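Local coordinates for allantoicase (Saccharomyces cerevisiae, PDB 1O59), which hydrolyses allantoate to (S)-ureidoglycolate and urea, a step that lets yeast use purines as secondary nitrogen sources when primary ones are limiting, at residues Tyr93-Lys99 against Glu135-Glu141; Ala103-Ile108 against Leu169-Thr175; Glu141-Trp146 against His176-Lys180. Where two conformers were deposited one is given. Residues are numbered along the deposited sequence.

Interaction 1: residues Tyr93-Lys99 against Glu135-Glu141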
loop_
_atom_site.group_PDB
_atom_site.type_symbol
_atom_site.label_atom_id
_atom_site.label_comp_id
_atom_site.label_asym_id
_atom_site.label_seq_id
_atom_site.Cartn_x
_atom_site.Cartn_y
_atom_site.Cartn_z
ATOM N N TYR A 93 -26.581 -2.518 -9.338
ATOM C CA TYR A 93 -25.208 -2.029 -9.204
ATOM C C TYR A 93 -24.263 -2.634 -10.235
ATOM O O TYR A 93 -24.465 -3.741 -10.720
ATOM C CB TYR A 93 -24.657 -2.279 -7.779
ATOM C CG TYR A 93 -24.683 -3.730 -7.369
ATOM C CD1 TYR A 93 -23.669 -4.585 -7.743
ATOM C CD2 TYR A 93 -25.747 -4.253 -6.665
ATOM C CE1 TYR A 93 -23.704 -5.931 -7.407
ATOM C CE2 TYR A 93 -25.797 -5.591 -6.322
ATOM C CZ TYR A 93 -24.768 -6.422 -6.694
ATOM O OH TYR A 93 -24.796 -7.746 -6.364
ATOM N N ASP A 94 -23.251 -1.850 -10.587
ATOM C CA ASP A 94 -22.054 -2.356 -11.242
ATOM C C ASP A 94 -21.073 -2.801 -10.164
ATOM O O ASP A 94 -21.150 -2.341 -9.017
ATOM C CB ASP A 94 -21.392 -1.273 -12.111
ATOM C CG ASP A 94 -21.965 -1.215 -13.507
ATOM O OD1 ASP A 94 -22.037 -2.299 -14.159
ATOM O OD2 ASP A 94 -22.365 -0.124 -14.016
ATOM N N TRP A 95 -20.155 -3.690 -10.548
ATOM C CA TRP A 95 -19.211 -4.258 -9.610
ATOM C C TRP A 95 -17.862 -4.655 -10.225
ATOM O O TRP A 95 -17.725 -4.858 -11.435
ATOM C CB TRP A 95 -19.809 -5.479 -8.929
ATOM C CG TRP A 95 -20.313 -6.455 -9.890
ATOM C CD1 TRP A 95 -21.578 -6.556 -10.334
ATOM C CD2 TRP A 95 -19.570 -7.496 -10.541
ATOM N NE1 TRP A 95 -21.673 -7.577 -11.246
ATOM C CE2 TRP A 95 -20.447 -8.169 -11.385
ATOM C CE3 TRP A 95 -18.243 -7.919 -10.499
ATOM C CZ2 TRP A 95 -20.049 -9.237 -12.173
ATOM C CZ3 TRP A 95 -17.854 -8.973 -11.284
ATOM C CH2 TRP A 95 -18.749 -9.621 -12.104
ATOM N N VAL A 96 -16.872 -4.757 -9.352
ATOM C CA VAL A 96 -15.550 -5.252 -9.719
ATOM C C VAL A 96 -15.038 -6.110 -8.578
ATOM O O VAL A 96 -15.184 -5.757 -7.391
ATOM C CB VAL A 96 -14.558 -4.084 -10.061
ATOM C CG1 VAL A 96 -14.602 -3.000 -9.024
ATOM C CG2 VAL A 96 -13.154 -4.585 -10.199
ATOM N N ILE A 97 -14.465 -7.242 -8.957
ATOM C CA ILE A 97 -13.855 -8.134 -8.022
ATOM C C ILE A 97 -12.323 -8.022 -8.111
ATOM O O ILE A 97 -11.735 -8.021 -9.204
ATOM C CB ILE A 97 -14.331 -9.572 -8.276
ATOM C CG1 ILE A 97 -15.823 -9.710 -7.955
ATOM C CG2 ILE A 97 -13.564 -10.532 -7.393
ATOM C CD1 ILE A 97 -16.482 -10.934 -8.566
ATOM N N ILE A 98 -11.678 -7.945 -6.945
ATOM C CA ILE A 98 -10.224 -7.742 -6.879
ATOM C C ILE A 98 -9.588 -8.674 -5.873
ATOM O O ILE A 98 -10.000 -8.724 -4.703
ATOM C CB ILE A 98 -9.867 -6.298 -6.496
ATOM C CG1 ILE A 98 -10.543 -5.287 -7.429
ATOM C CG2 ILE A 98 -8.366 -6.085 -6.616
ATOM C CD1 ILE A 98 -10.724 -3.926 -6.811
ATOM N N LYS A 99 -8.582 -9.405 -6.342
ATOM C CA LYS A 99 -7.810 -10.254 -5.501
ATOM C C LYS A 99 -6.693 -9.419 -4.896
ATOM O O LYS A 99 -6.035 -8.649 -5.600
ATOM C CB LYS A 99 -7.246 -11.400 -6.306
ATOM C CG LYS A 99 -6.641 -12.455 -5.438
ATOM C CD LYS A 99 -6.309 -13.716 -6.179
ATOM C CE LYS A 99 -5.595 -14.688 -5.188
ATOM N NZ LYS A 99 -4.916 -15.849 -5.867
ATOM N N GLU A 135 -6.512 -21.173 -5.016
ATOM C CA GLU A 135 -6.671 -20.493 -6.324
ATOM C C GLU A 135 -7.268 -21.569 -7.289
ATOM O O GLU A 135 -6.596 -22.161 -8.166
ATOM C CB GLU A 135 -5.378 -19.782 -6.817
ATOM C CG GLU A 135 -5.462 -19.047 -8.184
ATOM C CD GLU A 135 -6.574 -17.961 -8.338
ATOM O OE1 GLU A 135 -7.204 -17.515 -7.338
ATOM O OE2 GLU A 135 -6.822 -17.519 -9.498
ATOM N N GLU A 136 -8.558 -21.800 -7.039
ATOM C CA GLU A 136 -9.364 -22.887 -7.573
ATOM C C GLU A 136 -10.107 -22.445 -8.838
ATOM O O GLU A 136 -10.593 -23.258 -9.611
ATOM C CB GLU A 136 -10.407 -23.254 -6.505
ATOM C CG GLU A 136 -11.554 -22.220 -6.402
ATOM C CD GLU A 136 -12.024 -21.905 -4.984
ATOM O OE1 GLU A 136 -11.470 -22.485 -3.987
ATOM O OE2 GLU A 136 -12.959 -21.046 -4.896
ATOM N N GLY A 137 -10.213 -21.137 -9.006
ATOM C CA GLY A 137 -10.800 -20.555 -10.194
ATOM C C GLY A 137 -11.034 -19.073 -10.014
ATOM O O GLY A 137 -10.787 -18.517 -8.954
ATOM N N ASN A 138 -11.528 -18.429 -11.049
ATOM C CA ASN A 138 -11.871 -17.029 -10.915
ATOM C C ASN A 138 -13.205 -16.818 -10.181
ATOM O O ASN A 138 -14.268 -17.222 -10.654
ATOM C CB ASN A 138 -11.803 -16.323 -12.275
ATOM C CG ASN A 138 -10.383 -16.369 -12.859
ATOM O OD1 ASN A 138 -9.613 -15.412 -12.713
ATOM N ND2 ASN A 138 -10.005 -17.527 -13.440
ATOM N N ILE A 139 -13.105 -16.188 -9.006
ATOM C CA ILE A 139 -14.259 -15.879 -8.150
ATOM C C ILE A 139 -15.345 -15.123 -8.915
ATOM O O ILE A 139 -15.042 -14.224 -9.731
ATOM C CB ILE A 139 -13.824 -15.049 -6.877
ATOM C CG1 ILE A 139 -12.935 -15.873 -5.920
ATOM C CG2 ILE A 139 -15.028 -14.516 -6.120
ATOM C CD1 ILE A 139 -13.589 -17.070 -5.338
ATOM N N VAL A 140 -16.597 -15.504 -8.629
ATOM C CA VAL A 140 -17.766 -14.883 -9.241
ATOM C C VAL A 140 -18.511 -13.953 -8.270
ATOM O O VAL A 140 -18.404 -14.058 -7.047
ATOM C CB VAL A 140 -18.747 -15.928 -9.828
ATOM C CG1 VAL A 140 -18.031 -16.807 -10.828
ATOM C CG2 VAL A 140 -19.410 -16.789 -8.731
ATOM N N GLU A 141 -19.280 -13.050 -8.864
ATOM C CA GLU A 141 -20.024 -12.032 -8.130
ATOM C C GLU A 141 -21.019 -12.603 -7.096
ATOM O O GLU A 141 -21.162 -12.039 -6.020
ATOM C CB GLU A 141 -20.745 -11.138 -9.133
ATOM C CG GLU A 141 -21.305 -9.857 -8.569
ATOM C CD GLU A 141 -22.607 -10.032 -7.821
ATOM O OE1 GLU A 141 -23.458 -10.920 -8.186
ATOM O OE2 GLU A 141 -22.749 -9.252 -6.845
#

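Interaction 2: residues Ala103-Ile108 against Leu169-Thr175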
loop_
_atom_site.group_PDB
_atom_site.type_symbol
_atom_site.label_atom_id
_atom_site.label_comp_id
_atom_site.label_asym_id
_atom_site.label_seq_id
_atom_site.Cartn_x
_atom_site.Cartn_y
_atom_site.Cartn_z
ATOM N N ALA A 103 -1.644 -12.317 0.936
ATOM C CA ALA A 103 -2.363 -13.579 1.110
ATOM C C ALA A 103 -3.747 -13.454 1.785
ATOM O O ALA A 103 -4.644 -14.268 1.499
ATOM C CB ALA A 103 -1.498 -14.529 1.911
ATOM N N ALA A 104 -3.882 -12.480 2.698
ATOM C CA ALA A 104 -5.076 -12.261 3.482
ATOM C C ALA A 104 -4.910 -11.016 4.368
ATOM O O ALA A 104 -3.800 -10.616 4.712
ATOM C CB ALA A 104 -5.367 -13.469 4.340
ATOM N N ALA A 105 -6.018 -10.399 4.747
ATOM C CA ALA A 105 -5.980 -9.237 5.619
ATOM C C ALA A 105 -7.310 -8.983 6.353
ATOM O O ALA A 105 -8.390 -9.358 5.878
ATOM C CB ALA A 105 -5.591 -8.003 4.801
ATOM N N HIS A 106 -7.200 -8.328 7.505
ATOM C CA HIS A 106 -8.334 -7.721 8.212
ATOM C C HIS A 106 -8.503 -6.256 7.735
ATOM O O HIS A 106 -7.531 -5.509 7.700
ATOM C CB HIS A 106 -8.065 -7.744 9.715
ATOM C CG HIS A 106 -8.010 -9.117 10.317
ATOM N ND1 HIS A 106 -6.834 -9.815 10.476
ATOM C CD2 HIS A 106 -8.978 -9.902 10.841
ATOM C CE1 HIS A 106 -7.081 -10.975 11.062
ATOM N NE2 HIS A 106 -8.377 -11.053 11.290
ATOM N N ILE A 107 -9.716 -5.838 7.365
ATOM C CA ILE A 107 -9.928 -4.494 6.752
ATOM C C ILE A 107 -10.271 -3.403 7.749
ATOM O O ILE A 107 -11.068 -3.614 8.651
ATOM C CB ILE A 107 -11.022 -4.557 5.660
ATOM C CG1 ILE A 107 -10.701 -5.651 4.649
ATOM C CG2 ILE A 107 -11.157 -3.223 4.951
ATOM C CD1 ILE A 107 -9.283 -5.494 3.983
ATOM N N ILE A 108 -9.649 -2.236 7.589
ATOM C CA ILE A 108 -9.905 -1.090 8.472
ATOM C C ILE A 108 -10.564 0.102 7.757
ATOM O O ILE A 108 -11.353 0.841 8.349
ATOM C CB ILE A 108 -8.591 -0.630 9.190
ATOM C CG1 ILE A 108 -8.854 0.630 10.022
ATOM C CG2 ILE A 108 -7.432 -0.403 8.215
ATOM C CD1 ILE A 108 -9.872 0.400 11.162
ATOM N N LEU A 169 -11.023 -2.616 12.801
ATOM C CA LEU A 169 -10.579 -3.732 11.993
ATOM C C LEU A 169 -11.616 -4.841 11.974
ATOM O O LEU A 169 -12.078 -5.334 12.997
ATOM C CB LEU A 169 -9.281 -4.326 12.513
ATOM C CG LEU A 169 -7.934 -3.858 12.007
ATOM C CD1 LEU A 169 -6.883 -4.547 12.856
ATOM C CD2 LEU A 169 -7.724 -4.156 10.543
ATOM N N THR A 170 -11.970 -5.214 10.764
ATOM C CA THR A 170 -12.656 -6.448 10.474
ATOM C C THR A 170 -12.166 -7.603 11.369
ATOM O O THR A 170 -10.982 -7.779 11.571
ATOM C CB THR A 170 -12.428 -6.691 8.997
ATOM O OG1 THR A 170 -13.640 -6.442 8.276
ATOM C CG2 THR A 170 -12.068 -8.066 8.696
ATOM N N LYS A 171 -13.106 -8.359 11.928
ATOM C CA LYS A 171 -12.797 -9.463 12.834
ATOM C C LYS A 171 -12.226 -10.637 12.048
ATOM O O LYS A 171 -11.265 -11.263 12.469
ATOM C CB LYS A 171 -14.069 -9.894 13.538
ATOM C CG LYS A 171 -13.871 -10.867 14.678
ATOM C CD LYS A 171 -13.583 -10.173 16.052
ATOM C CE LYS A 171 -14.865 -9.677 16.776
ATOM N NZ LYS A 171 -15.420 -8.464 16.070
ATOM N N GLU A 172 -12.804 -10.896 10.877
ATOM C CA GLU A 172 -12.423 -12.030 10.041
ATOM C C GLU A 172 -11.336 -11.566 9.069
ATOM O O GLU A 172 -11.126 -10.382 8.884
ATOM C CB GLU A 172 -13.658 -12.561 9.279
ATOM C CG GLU A 172 -14.991 -12.658 10.049
ATOM C CD GLU A 172 -16.192 -12.148 9.219
ATOM O OE1 GLU A 172 -17.202 -12.881 9.042
ATOM O OE2 GLU A 172 -16.127 -10.996 8.725
ATOM N N ARG A 173 -10.605 -12.482 8.458
ATOM C CA ARG A 173 -9.659 -12.070 7.432
ATOM C C ARG A 173 -10.220 -12.431 6.089
ATOM O O ARG A 173 -11.066 -13.309 5.990
ATOM C CB ARG A 173 -8.263 -12.665 7.637
ATOM C CG ARG A 173 -8.109 -14.150 7.362
ATOM C CD ARG A 173 -6.826 -14.699 7.971
ATOM N NE ARG A 173 -6.591 -16.131 7.814
ATOM C CZ ARG A 173 -7.215 -17.075 8.505
ATOM N NH1 ARG A 173 -8.162 -16.768 9.395
ATOM N NH2 ARG A 173 -6.908 -18.354 8.298
ATOM N N PHE A 174 -9.746 -11.726 5.063
ATOM C CA PHE A 174 -10.248 -11.853 3.693
ATOM C C PHE A 174 -9.106 -11.839 2.671
ATOM O O PHE A 174 -7.995 -11.418 2.989
ATOM C CB PHE A 174 -11.218 -10.705 3.392
ATOM C CG PHE A 174 -12.386 -10.641 4.332
ATOM C CD1 PHE A 174 -13.435 -11.521 4.197
ATOM C CD2 PHE A 174 -12.425 -9.729 5.375
ATOM C CE1 PHE A 174 -14.503 -11.483 5.054
ATOM C CE2 PHE A 174 -13.517 -9.702 6.235
ATOM C CZ PHE A 174 -14.543 -10.570 6.056
ATOM N N THR A 175 -9.423 -12.289 1.451
ATOM C CA THR A 175 -8.471 -12.437 0.332
ATOM C C THR A 175 -8.880 -11.693 -0.940
ATOM O O THR A 175 -8.043 -11.445 -1.800
ATOM C CB THR A 175 -8.362 -13.915 -0.083
ATOM O OG1 THR A 175 -9.659 -14.379 -0.471
ATOM C CG2 THR A 175 -7.943 -14.854 1.065
#

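Interaction 3: residues Glu141-Trp146 against His176-Lys180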
loop_
_atom_site.group_PDB
_atom_site.type_symbol
_atom_site.label_atom_id
_atom_site.label_comp_id
_atom_site.label_asym_id
_atom_site.label_seq_id
_atom_site.Cartn_x
_atom_site.Cartn_y
_atom_site.Cartn_z
ATOM N N GLU A 141 -19.280 -13.050 -8.864
ATOM C CA GLU A 141 -20.024 -12.032 -8.130
ATOM C C GLU A 141 -21.019 -12.603 -7.096
ATOM O O GLU A 141 -21.162 -12.039 -6.020
ATOM C CB GLU A 141 -20.745 -11.138 -9.133
ATOM C CG GLU A 141 -21.305 -9.857 -8.569
ATOM C CD GLU A 141 -22.607 -10.032 -7.821
ATOM O OE1 GLU A 141 -23.458 -10.920 -8.186
ATOM O OE2 GLU A 141 -22.749 -9.252 -6.845
ATOM N N ASP A 142 -21.698 -13.705 -7.415
ATOM C CA ASP A 142 -22.790 -14.188 -6.561
ATOM C C ASP A 142 -22.385 -15.332 -5.625
ATOM O O ASP A 142 -23.210 -16.103 -5.183
ATOM C CB ASP A 142 -24.010 -14.570 -7.401
ATOM C CG ASP A 142 -23.802 -15.848 -8.203
ATOM O OD1 ASP A 142 -22.632 -16.285 -8.337
ATOM O OD2 ASP A 142 -24.761 -16.475 -8.736
ATOM N N ASP A 143 -21.102 -15.384 -5.300
ATOM C CA ASP A 143 -20.503 -16.387 -4.402
ATOM C C ASP A 143 -21.072 -16.191 -2.996
ATOM O O ASP A 143 -21.166 -15.067 -2.493
ATOM C CB ASP A 143 -18.992 -16.151 -4.431
ATOM C CG ASP A 143 -18.192 -17.191 -3.717
ATOM O OD1 ASP A 143 -18.373 -17.424 -2.506
ATOM O OD2 ASP A 143 -17.265 -17.766 -4.305
ATOM N N SER A 144 -21.453 -17.278 -2.357
ATOM C CA SER A 144 -22.125 -17.165 -1.096
ATOM C C SER A 144 -21.243 -16.623 -0.001
ATOM O O SER A 144 -21.729 -16.255 1.058
ATOM C CB SER A 144 -22.678 -18.514 -0.690
ATOM O OG SER A 144 -21.668 -19.505 -0.693
ATOM N N ARG A 145 -19.941 -16.558 -0.246
ATOM C CA ARG A 145 -19.004 -16.151 0.800
ATOM C C ARG A 145 -18.796 -14.657 0.880
ATOM O O ARG A 145 -18.093 -14.192 1.775
ATOM C CB ARG A 145 -17.659 -16.842 0.612
ATOM C CG ARG A 145 -17.745 -18.350 0.772
ATOM C CD ARG A 145 -16.520 -19.111 0.305
ATOM N NE ARG A 145 -16.251 -18.859 -1.108
ATOM C CZ ARG A 145 -15.115 -19.141 -1.705
ATOM N NH1 ARG A 145 -14.122 -19.701 -1.032
ATOM N NH2 ARG A 145 -14.964 -18.855 -2.985
ATOM N N TRP A 146 -19.389 -13.904 -0.045
ATOM C CA TRP A 146 -19.345 -12.443 0.041
ATOM C C TRP A 146 -20.025 -11.893 1.307
ATOM O O TRP A 146 -21.174 -12.210 1.619
ATOM C CB TRP A 146 -19.948 -11.787 -1.201
ATOM C CG TRP A 146 -19.114 -11.929 -2.420
ATOM C CD1 TRP A 146 -19.429 -12.617 -3.571
ATOM C CD2 TRP A 146 -17.807 -11.385 -2.628
ATOM N NE1 TRP A 146 -18.402 -12.508 -4.478
ATOM C CE2 TRP A 146 -17.395 -11.759 -3.928
ATOM C CE3 TRP A 146 -16.938 -10.612 -1.851
ATOM C CZ2 TRP A 146 -16.150 -11.392 -4.453
ATOM C CZ3 TRP A 146 -15.714 -10.244 -2.379
ATOM C CH2 TRP A 146 -15.328 -10.636 -3.665
ATOM N N HIS A 176 -10.174 -11.416 -1.075
ATOM C CA HIS A 176 -10.787 -10.815 -2.254
ATOM C C HIS A 176 -11.765 -9.699 -1.829
ATOM O O HIS A 176 -12.425 -9.809 -0.811
ATOM C CB HIS A 176 -11.608 -11.856 -3.013
ATOM C CG HIS A 176 -10.793 -12.874 -3.744
ATOM N ND1 HIS A 176 -10.137 -13.902 -3.102
ATOM C CD2 HIS A 176 -10.566 -13.045 -5.069
ATOM C CE1 HIS A 176 -9.525 -14.652 -3.999
ATOM N NE2 HIS A 176 -9.772 -14.155 -5.201
ATOM N N ILE A 177 -11.871 -8.662 -2.657
ATOM C CA ILE A 177 -12.738 -7.515 -2.408
ATOM C C ILE A 177 -13.698 -7.339 -3.567
ATOM O O ILE A 177 -13.318 -7.526 -4.716
ATOM C CB ILE A 177 -11.858 -6.220 -2.234
ATOM C CG1 ILE A 177 -10.914 -6.377 -1.014
ATOM C CG2 ILE A 177 -12.734 -4.949 -2.145
ATOM C CD1 ILE A 177 -11.612 -6.711 0.254
ATOM N N LYS A 178 -14.936 -6.983 -3.236
ATOM C CA LYS A 178 -15.956 -6.599 -4.215
ATOM C C LYS A 178 -16.361 -5.156 -3.975
ATOM O O LYS A 178 -16.837 -4.778 -2.892
ATOM C CB LYS A 178 -17.212 -7.487 -4.134
ATOM C CG LYS A 178 -18.029 -7.508 -5.434
ATOM C CD LYS A 178 -19.499 -7.834 -5.260
ATOM C CE LYS A 178 -19.732 -9.176 -4.648
ATOM N NZ LYS A 178 -21.155 -9.552 -4.608
ATOM N N LEU A 179 -16.177 -4.351 -5.006
ATOM C CA LEU A 179 -16.632 -2.974 -4.998
ATOM C C LEU A 179 -17.938 -2.909 -5.759
ATOM O O LEU A 179 -18.036 -3.395 -6.874
ATOM C CB LEU A 179 -15.569 -2.095 -5.651
ATOM C CG LEU A 179 -15.927 -0.652 -6.003
ATOM C CD1 LEU A 179 -16.133 0.185 -4.773
ATOM C CD2 LEU A 179 -14.784 -0.118 -6.875
ATOM N N LYS A 180 -18.948 -2.326 -5.135
ATOM C CA LYS A 180 -20.249 -2.141 -5.763
ATOM C C LYS A 180 -20.491 -0.640 -5.947
ATOM O O LYS A 180 -20.323 0.131 -5.019
ATOM C CB LYS A 180 -21.358 -2.723 -4.881
ATOM C CG LYS A 180 -21.293 -4.216 -4.568
ATOM C CD LYS A 180 -22.677 -4.664 -4.028
ATOM C CE LYS A 180 -22.816 -6.193 -3.914
ATOM N NZ LYS A 180 -24.068 -6.633 -3.160
HETATM O O HOH W 1 -23.966 -9.392 -3.596
#

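Interaction 1: residues Tyr93-Lys99 against Glu135-Glu141
Trp95 lays one face of its indole against the aliphatic part of Glu141: CG of Glu141 sits 3.4 Å from the centroid of the five-membered ring, close to the ring normal, a CH-pi contact. Glutamate suits this place because its methylenes cover the aromatic face while its carboxylate reaches past it to the Tyr93 hydroxyl, which donates a short hydrogen bond (Tyr93 OH to Glu141 OE2, 2.6 Å). Further along the strand, branched Ile97 fills the space under the loop backbone, its CD1 3.5 Å from Glu141 N, and loosely meets Ile139 (CG2 to CG2, 4.4 Å). At the far end, extended Lys99 forms a salt bridge with exposed Glu135 (NZ to OE1, 3.2 Å), weak as a hydrogen bond. The loop 135-141 runs nearly antiparallel to the strand but lies over it, not beside it. Strand 94-99 pairs with strands 45-49 and 176-182; Trp95 and Ile97 face the loop, whereas Val96 points away from it and touches Trp83 of strand 83-84.

Interaction 2: residues Ala103-Ile108 against Leu169-Thr175
Strand 105-113 belongs to one sheet of an antiparallel beta sandwich, consistent with a galactose-binding-domain-like fold, and the loop 169-175, which leads into strand 176-182, runs alongside its first residues. A single antiparallel bridge pairs Ala105 with Phe174 in hydrogen-bonded fashion: Ala105 N donates to Phe174 O and Phe174 N to Ala105 O, both at 2.8 Å. Beyond a bow in the loop, Thr170 N gives a nearly linear 2.8 Å bond to Ile107 O. Ala104, just before the strand, and His106 and Ile108 within it bond through the backbone to Val197, Arg195 and Tyr193; Ile108 also pairs with Arg165. Ala104 CA makes a CA-H...O contact with Phe174 O at 3.1 Å, and its small CB lies 4.1 Å from Arg173 CD. The planar His106 ring fills the bow: Arg173 CB lies over one face, 4.0 Å from the ring centroid, and loop carbonyls crowd CD2. Thr175 OG1 is satisfied by Leu130 O, ending strand 124-130, and Asp132 N just after it, while Thr175 CG2 packs 3.4 Å from Ala103 O.

Interaction 3: residues Glu141-Trp146 against His176-Lys180
The ammonium of Lys178, a buried residue, is held both by an indole face and by a carboxylate, which distinguishes this contact. Lys178 NZ stands 3.9 Å from the centroid of the five-membered ring of Trp146, a cation-pi pair, and its CE lies 3.4 Å from the same centroid, almost on the ring normal. The long, flexible lysine is well suited to this: its methylenes pack on the indole while its charge finds acceptors beyond. Lys178 NZ donates to Glu141 O at 2.9 Å and to Glu141 OE2 at 2.8 Å, the latter a salt bridge; Glu128 supplies a second carboxylate, and Tyr93 also donates to Glu141 OE2. Lys180, paired with Glu128 too, donates from NZ to water 1 at 2.8 Å, which reaches Glu141 OE2 only weakly, at 3.5 Å. Trp146 is presented by a type I turn from Asp143. There Asp143 OD1 accepts from Arg145 N at 2.9 Å, an Asx turn, and Arg145 NH2 forms a salt bridge with Asp143 OD2, also at 2.9 Å. The indole NE1 is satisfied by Val140 O. A long loop thus covers the outer face of a five-stranded sheet in an antiparallel beta sandwich, consistent with the galactose-binding-domain-like fold.

How the interactions relate
From the N terminus, strand 94-99 leads into strand 105-113, so interactions 1 and 2 open close together in sequence. Interaction 1 closes first, when the chain comes back at 135-141; Glu141 then serves also as the start of interaction 3, so these two stand in series. Interaction 2 closes at 169-175, directly before the chain enters 176-180 and completes interaction 3. It therefore crosses both of the others. Interactions 1 and 3 fasten one loop over neighbouring strands 94-99 and 176-182, paired through a probable hydrogen bond between Ile177 N and Ile98 O, 2.8 Å. Interaction 2 ties the approach to strand 176-182 to the other sheet of the sandwich.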